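Local coordinates for ABC transporter periplasmic-binding protein YtfQ (PDB 6HB0) that probably binds a carbohydrate, L-arabinofuranose being the likely one, outside the cell membrane as the solute-binding component of an ABC transporter, at residues 76-90 with 101-114. Numbering follows the deposited sequence.
Sequences VDVIAFSPVVRTGWD and IPVILTDRAVDTQD. With ZN (zinc ion), chain H.
Ile-79 and Phe-81 pair with Pro-102, Ile-104 and Thr-106 through four backbone hydrogen bonds, joining strands 78-81 and 103-106 in parallel, their axes 18° apart. On the face of the sheet that also carries Ile-79 and Val-103, Leu-105 CD2 sits over one face of the Phe-81 ring, 3.8 Å from its centroid, a CH-pi contact. With Phe-81 CG between its backbone N and carbonyl carbon (chi1 67°), the ring lies alongside the leucine and points the same way. Further on, Val-110 CG1 packs against Pro-83 CG and lies 3.4 Å from Trp-89 CD1.

Polar side chains tie the loops beyond the strand ends. Asp-107 OD2 takes Ser-82 OG at 2.7 Å on its anti lone pair and Thr-106 OG1 from above the carboxylate. Arg-108 NE reaches Pro-83 O at 3.0 Å, in the guanidinium plane. A salt bridge runs from Arg-86 NE to Asp-111 OD1 (3.0 Å), nearly straight but from above the carboxylate, the two planes 60° apart. Asp-90 grips the far loop twice: OD1 accepts from Thr-112 OG1 at 2.6 Å, OD2 from Gln-113 N on its syn lone pair. A zinc ion on Asp-114 OD1 (2.1 Å) binds a water that also donates to Asp-90 OD2.

Helix 90-98 completes this right-handed beta-alpha-beta unit, Leu-93 covering Phe-81 and Val-103, while strand 21-26 pairs along the other edge of 78-81.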
loop_
_atom_site.group_PDB
_atom_site.type_symbol
_atom_site.label_atom_id
_atom_site.label_comp_id
_atom_site.label_asym_id
_atom_site.label_seq_id
_atom_site.Cartn_x
_atom_site.Cartn_y
_atom_site.Cartn_z
ATOM N N VAL A 76 10.078 23.390 -15.302
ATOM C CA VAL A 76 10.430 22.771 -14.026
ATOM C C VAL A 76 11.684 21.912 -14.230
ATOM O O VAL A 76 12.021 21.532 -15.351
ATOM C CB VAL A 76 9.292 21.926 -13.440
ATOM C CG1 VAL A 76 8.021 22.741 -13.258
ATOM C CG2 VAL A 76 9.026 20.718 -14.293
ATOM N N ASP A 77 12.370 21.610 -13.140
ATOM C CA ASP A 77 13.579 20.809 -13.178
ATOM C C ASP A 77 13.298 19.310 -13.236
ATOM O O ASP A 77 14.051 18.564 -13.831
ATOM C CB ASP A 77 14.437 21.115 -11.959
ATOM C CG ASP A 77 14.869 22.613 -11.902
ATOM O OD1 ASP A 77 15.408 23.131 -12.894
ATOM O OD2 ASP A 77 14.628 23.260 -10.887
ATOM N N VAL A 78 12.219 18.899 -12.584
ATOM C CA VAL A 78 11.833 17.496 -12.451
ATOM C C VAL A 78 10.318 17.402 -12.478
ATOM O O VAL A 78 9.625 18.259 -11.969
ATOM C CB VAL A 78 12.321 16.907 -11.099
ATOM C CG1 VAL A 78 12.030 15.414 -11.001
ATOM C CG2 VAL A 78 13.814 17.151 -10.928
ATOM N N ILE A 79 9.794 16.361 -13.107
ATOM C CA ILE A 79 8.370 16.124 -13.130
ATOM C C ILE A 79 8.140 14.752 -12.473
ATOM O O ILE A 79 8.842 13.769 -12.759
ATOM C CB ILE A 79 7.818 16.102 -14.565
ATOM C CG1 ILE A 79 7.679 17.533 -15.079
ATOM C CG2 ILE A 79 6.437 15.438 -14.621
ATOM C CD1 ILE A 79 7.487 17.591 -16.596
ATOM N N ALA A 80 7.179 14.702 -11.571
ATOM C CA ALA A 80 6.761 13.458 -11.012
ATOM C C ALA A 80 5.260 13.402 -11.131
ATOM O O ALA A 80 4.582 14.421 -11.086
ATOM C CB ALA A 80 7.196 13.344 -9.563
ATOM N N PHE A 81 4.754 12.194 -11.315
ATOM C CA PHE A 81 3.323 12.016 -11.260
ATOM C C PHE A 81 2.948 10.610 -10.868
ATOM O O PHE A 81 3.746 9.694 -10.931
ATOM C CB PHE A 81 2.655 12.402 -12.578
ATOM C CG PHE A 81 2.982 11.507 -13.746
ATOM C CD1 PHE A 81 4.192 11.625 -14.411
ATOM C CD2 PHE A 81 2.011 10.639 -14.273
ATOM C CE1 PHE A 81 4.479 10.863 -15.504
ATOM C CE2 PHE A 81 2.299 9.870 -15.382
ATOM C CZ PHE A 81 3.548 9.965 -15.982
ATOM N N SER A 82 1.716 10.516 -10.424
ATOM C CA SER A 82 1.061 9.311 -9.998
ATOM C C SER A 82 0.064 8.952 -11.112
ATOM O O SER A 82 -1.002 9.552 -11.186
ATOM C CB SER A 82 0.358 9.670 -8.692
ATOM O OG SER A 82 -0.370 8.631 -8.153
ATOM N N PRO A 83 0.428 8.018 -11.996
ATOM C CA PRO A 83 -0.363 7.742 -13.212
ATOM C C PRO A 83 -1.777 7.276 -12.889
ATOM O O PRO A 83 -1.952 6.345 -12.132
ATOM C CB PRO A 83 0.397 6.601 -13.901
ATOM C CG PRO A 83 1.776 6.625 -13.322
ATOM C CD PRO A 83 1.669 7.226 -11.948
ATOM N N VAL A 84 -2.784 7.924 -13.452
ATOM C CA VAL A 84 -4.150 7.523 -13.220
ATOM C C VAL A 84 -4.391 6.158 -13.864
ATOM O O VAL A 84 -5.185 5.396 -13.372
ATOM C CB VAL A 84 -5.154 8.582 -13.722
ATOM C CG1 VAL A 84 -4.872 9.046 -15.131
ATOM C CG2 VAL A 84 -6.557 8.034 -13.707
ATOM N N VAL A 85 -3.700 5.873 -14.958
ATOM C CA VAL A 85 -3.758 4.577 -15.625
ATOM C C VAL A 85 -2.352 4.145 -15.996
ATOM O O VAL A 85 -1.444 4.986 -16.089
ATOM C CB VAL A 85 -4.645 4.580 -16.916
ATOM C CG1 VAL A 85 -6.099 4.814 -16.573
ATOM C CG2 VAL A 85 -4.112 5.570 -17.929
ATOM N N ARG A 86 -2.161 2.858 -16.233
ATOM C CA ARG A 86 -0.833 2.316 -16.582
ATOM C C ARG A 86 -0.306 2.709 -17.933
ATOM O O ARG A 86 0.920 2.759 -18.106
ATOM C CB ARG A 86 -0.838 0.792 -16.600
ATOM C CG ARG A 86 -0.967 0.111 -15.268
ATOM C CD ARG A 86 -0.822 -1.408 -15.439
ATOM N NE ARG A 86 0.580 -1.797 -15.576
ATOM C CZ ARG A 86 1.439 -1.893 -14.556
ATOM N NH1 ARG A 86 1.058 -1.648 -13.297
ATOM N NH2 ARG A 86 2.696 -2.221 -14.794
ATOM N N THR A 87 -1.184 2.926 -18.907
ATOM C CA THR A 87 -0.791 2.977 -20.311
ATOM C C THR A 87 -1.101 4.280 -20.970
ATOM O O THR A 87 -1.987 5.006 -20.564
ATOM C CB THR A 87 -1.573 1.913 -21.156
ATOM O OG1 THR A 87 -1.543 0.663 -20.482
ATOM C CG2 THR A 87 -0.902 1.720 -22.511
ATOM N N GLY A 88 -0.387 4.567 -22.045
ATOM C CA GLY A 88 -0.654 5.721 -22.855
ATOM C C GLY A 88 0.156 6.952 -22.505
ATOM O O GLY A 88 -0.199 8.066 -22.878
ATOM N N TRP A 89 1.279 6.750 -21.829
ATOM C CA TRP A 89 2.147 7.840 -21.463
ATOM C C TRP A 89 3.311 8.070 -22.398
ATOM O O TRP A 89 4.031 9.065 -22.231
ATOM C CB TRP A 89 2.693 7.618 -20.047
ATOM C CG TRP A 89 1.638 7.408 -19.065
ATOM C CD1 TRP A 89 1.230 6.219 -18.510
ATOM C CD2 TRP A 89 0.776 8.408 -18.548
ATOM N NE1 TRP A 89 0.163 6.441 -17.676
ATOM C CE2 TRP A 89 -0.127 7.776 -17.680
ATOM C CE3 TRP A 89 0.710 9.793 -18.700
ATOM C CZ2 TRP A 89 -1.057 8.464 -16.968
ATOM C CZ3 TRP A 89 -0.264 10.476 -18.009
ATOM C CH2 TRP A 89 -1.103 9.816 -17.146
ATOM N N ASP A 90 3.561 7.175 -23.338
ATOM C CA ASP A 90 4.835 7.230 -24.065
ATOM C C ASP A 90 5.031 8.524 -24.829
ATOM O O ASP A 90 6.141 9.052 -24.854
ATOM C CB ASP A 90 5.013 6.042 -25.007
ATOM C CG ASP A 90 5.363 4.768 -24.290
ATOM O OD1 ASP A 90 5.518 4.776 -23.038
ATOM O OD2 ASP A 90 5.460 3.729 -24.988
ATOM N N ILE A 101 13.770 17.086 -19.159
ATOM C CA ILE A 101 13.235 17.065 -17.817
ATOM C C ILE A 101 13.081 15.602 -17.352
ATOM O O ILE A 101 12.302 14.823 -17.931
ATOM C CB ILE A 101 11.897 17.771 -17.766
ATOM C CG1 ILE A 101 12.074 19.231 -18.208
ATOM C CG2 ILE A 101 11.358 17.769 -16.359
ATOM C CD1 ILE A 101 10.791 20.004 -18.309
ATOM N N PRO A 102 13.815 15.223 -16.303
ATOM C CA PRO A 102 13.645 13.851 -15.776
ATOM C C PRO A 102 12.286 13.644 -15.168
ATOM O O PRO A 102 11.694 14.575 -14.626
ATOM C CB PRO A 102 14.686 13.763 -14.656
ATOM C CG PRO A 102 15.550 14.984 -14.774
ATOM C CD PRO A 102 14.796 16.020 -15.519
ATOM N N VAL A 103 11.819 12.412 -15.212
ATOM C CA VAL A 103 10.531 12.017 -14.691
ATOM C C VAL A 103 10.612 10.912 -13.652
ATOM O O VAL A 103 11.287 9.929 -13.840
ATOM C CB VAL A 103 9.671 11.501 -15.824
ATOM C CG1 VAL A 103 8.340 10.925 -15.272
ATOM C CG2 VAL A 103 9.406 12.701 -16.764
ATOM N N ILE A 104 9.854 11.068 -12.579
ATOM C CA ILE A 104 9.742 10.081 -11.541
ATOM C C ILE A 104 8.282 9.682 -11.453
ATOM O O ILE A 104 7.400 10.548 -11.324
ATOM C CB ILE A 104 10.149 10.679 -10.180
ATOM C CG1 ILE A 104 11.595 11.147 -10.243
ATOM C CG2 ILE A 104 9.967 9.672 -9.064
ATOM C CD1 ILE A 104 12.060 11.689 -8.921
ATOM N N LEU A 105 8.033 8.379 -11.482
ATOM C CA LEU A 105 6.665 7.837 -11.271
ATOM C C LEU A 105 6.418 7.445 -9.848
ATOM O O LEU A 105 7.284 6.817 -9.221
ATOM C CB LEU A 105 6.484 6.599 -12.126
ATOM C CG LEU A 105 6.665 6.832 -13.612
ATOM C CD1 LEU A 105 6.526 5.557 -14.391
ATOM C CD2 LEU A 105 5.693 7.882 -14.114
ATOM N N THR A 106 5.228 7.759 -9.342
ATOM C CA THR A 106 4.873 7.361 -8.012
ATOM C C THR A 106 3.576 6.554 -7.999
ATOM O O THR A 106 2.657 6.748 -8.823
ATOM C CB THR A 106 4.708 8.566 -7.073
ATOM O OG1 THR A 106 3.588 9.332 -7.490
ATOM C CG2 THR A 106 5.908 9.480 -7.108
ATOM N N ASP A 107 3.502 5.656 -7.037
ATOM C CA ASP A 107 2.259 4.945 -6.646
ATOM C C ASP A 107 1.823 3.823 -7.619
ATOM O O ASP A 107 1.518 2.716 -7.170
ATOM C CB ASP A 107 1.060 5.897 -6.377
ATOM C CG ASP A 107 1.413 7.106 -5.457
ATOM O OD1 ASP A 107 1.871 6.886 -4.272
ATOM O OD2 ASP A 107 1.187 8.285 -5.922
ATOM N N ARG A 108 1.742 4.089 -8.918
ATOM C CA ARG A 108 1.308 3.086 -9.864
ATOM C C ARG A 108 2.322 3.033 -11.006
ATOM O O ARG A 108 2.776 4.063 -11.492
ATOM C CB ARG A 108 -0.071 3.436 -10.394
ATOM C CG ARG A 108 -0.595 2.452 -11.442
ATOM C CD ARG A 108 -1.716 3.053 -12.288
ATOM N NE ARG A 108 -2.793 3.550 -11.440
ATOM C CZ ARG A 108 -3.707 2.794 -10.852
ATOM N NH1 ARG A 108 -4.625 3.365 -10.096
ATOM N NH2 ARG A 108 -3.717 1.477 -11.013
ATOM N N ALA A 109 2.708 1.821 -11.379
ATOM C CA ALA A 109 3.690 1.562 -12.424
ATOM C C ALA A 109 3.068 1.744 -13.790
ATOM O O ALA A 109 1.878 1.607 -13.926
ATOM C CB ALA A 109 4.167 0.131 -12.311
ATOM N N VAL A 110 3.861 2.062 -14.790
ATOM C CA VAL A 110 3.328 2.161 -16.144
ATOM C C VAL A 110 3.816 1.047 -17.042
ATOM O O VAL A 110 4.837 0.440 -16.782
ATOM C CB VAL A 110 3.627 3.507 -16.816
ATOM C CG1 VAL A 110 2.956 4.626 -16.028
ATOM C CG2 VAL A 110 5.120 3.671 -17.021
ATOM N N ASP A 111 3.056 0.816 -18.102
ATOM C CA ASP A 111 3.461 -0.024 -19.221
ATOM C C ASP A 111 4.082 0.944 -20.219
ATOM O O ASP A 111 3.485 1.976 -20.549
ATOM C CB ASP A 111 2.233 -0.603 -19.950
ATOM C CG ASP A 111 1.498 -1.705 -19.182
ATOM O OD1 ASP A 111 2.020 -2.260 -18.177
ATOM O OD2 ASP A 111 0.364 -2.031 -19.638
ATOM N N THR A 112 5.260 0.648 -20.717
ATOM C CA THR A 112 5.806 1.484 -21.778
ATOM C C THR A 112 6.255 0.619 -22.927
ATOM O O THR A 112 6.624 -0.540 -22.706
ATOM C CB THR A 112 6.993 2.318 -21.291
ATOM O OG1 THR A 112 7.462 3.152 -22.368
ATOM C CG2 THR A 112 8.078 1.429 -20.707
ATOM N N GLN A 113 6.221 1.177 -24.127
ATOM C CA GLN A 113 6.821 0.514 -25.273
ATOM C C GLN A 113 8.178 1.189 -25.641
ATOM O O GLN A 113 8.716 0.914 -26.699
ATOM C CB GLN A 113 5.860 0.544 -26.467
ATOM C CG GLN A 113 4.392 0.203 -26.161
ATOM C CD GLN A 113 4.217 -1.249 -25.787
ATOM O OE1 GLN A 113 4.807 -2.142 -26.421
ATOM N NE2 GLN A 113 3.413 -1.508 -24.770
ATOM N N ASP A 114 8.691 2.094 -24.802
ATOM C CA ASP A 114 9.902 2.874 -25.120
ATOM C C ASP A 114 10.904 2.558 -24.049
ATOM O O ASP A 114 10.610 1.853 -23.074
ATOM C CB ASP A 114 9.640 4.382 -25.108
ATOM C CG ASP A 114 8.774 4.842 -26.242
ATOM O OD1 ASP A 114 8.518 4.031 -27.173
ATOM O OD2 ASP A 114 8.355 6.023 -26.208
HETATM ZN ZN ZN H . 7.147 4.363 -28.780
HETATM O O HOH W 1 -0.256 -1.780 -22.187
HETATM O O HOH W 2 3.248 4.478 -21.198
HETATM O O HOH W 3 5.100 4.090 -27.451
HETATM O O HOH W 4 7.727 2.193 -29.060
HETATM O O HOH W 5 7.042 6.083 -28.281
HETATM O O HOH W 6 9.096 4.932 -29.633
#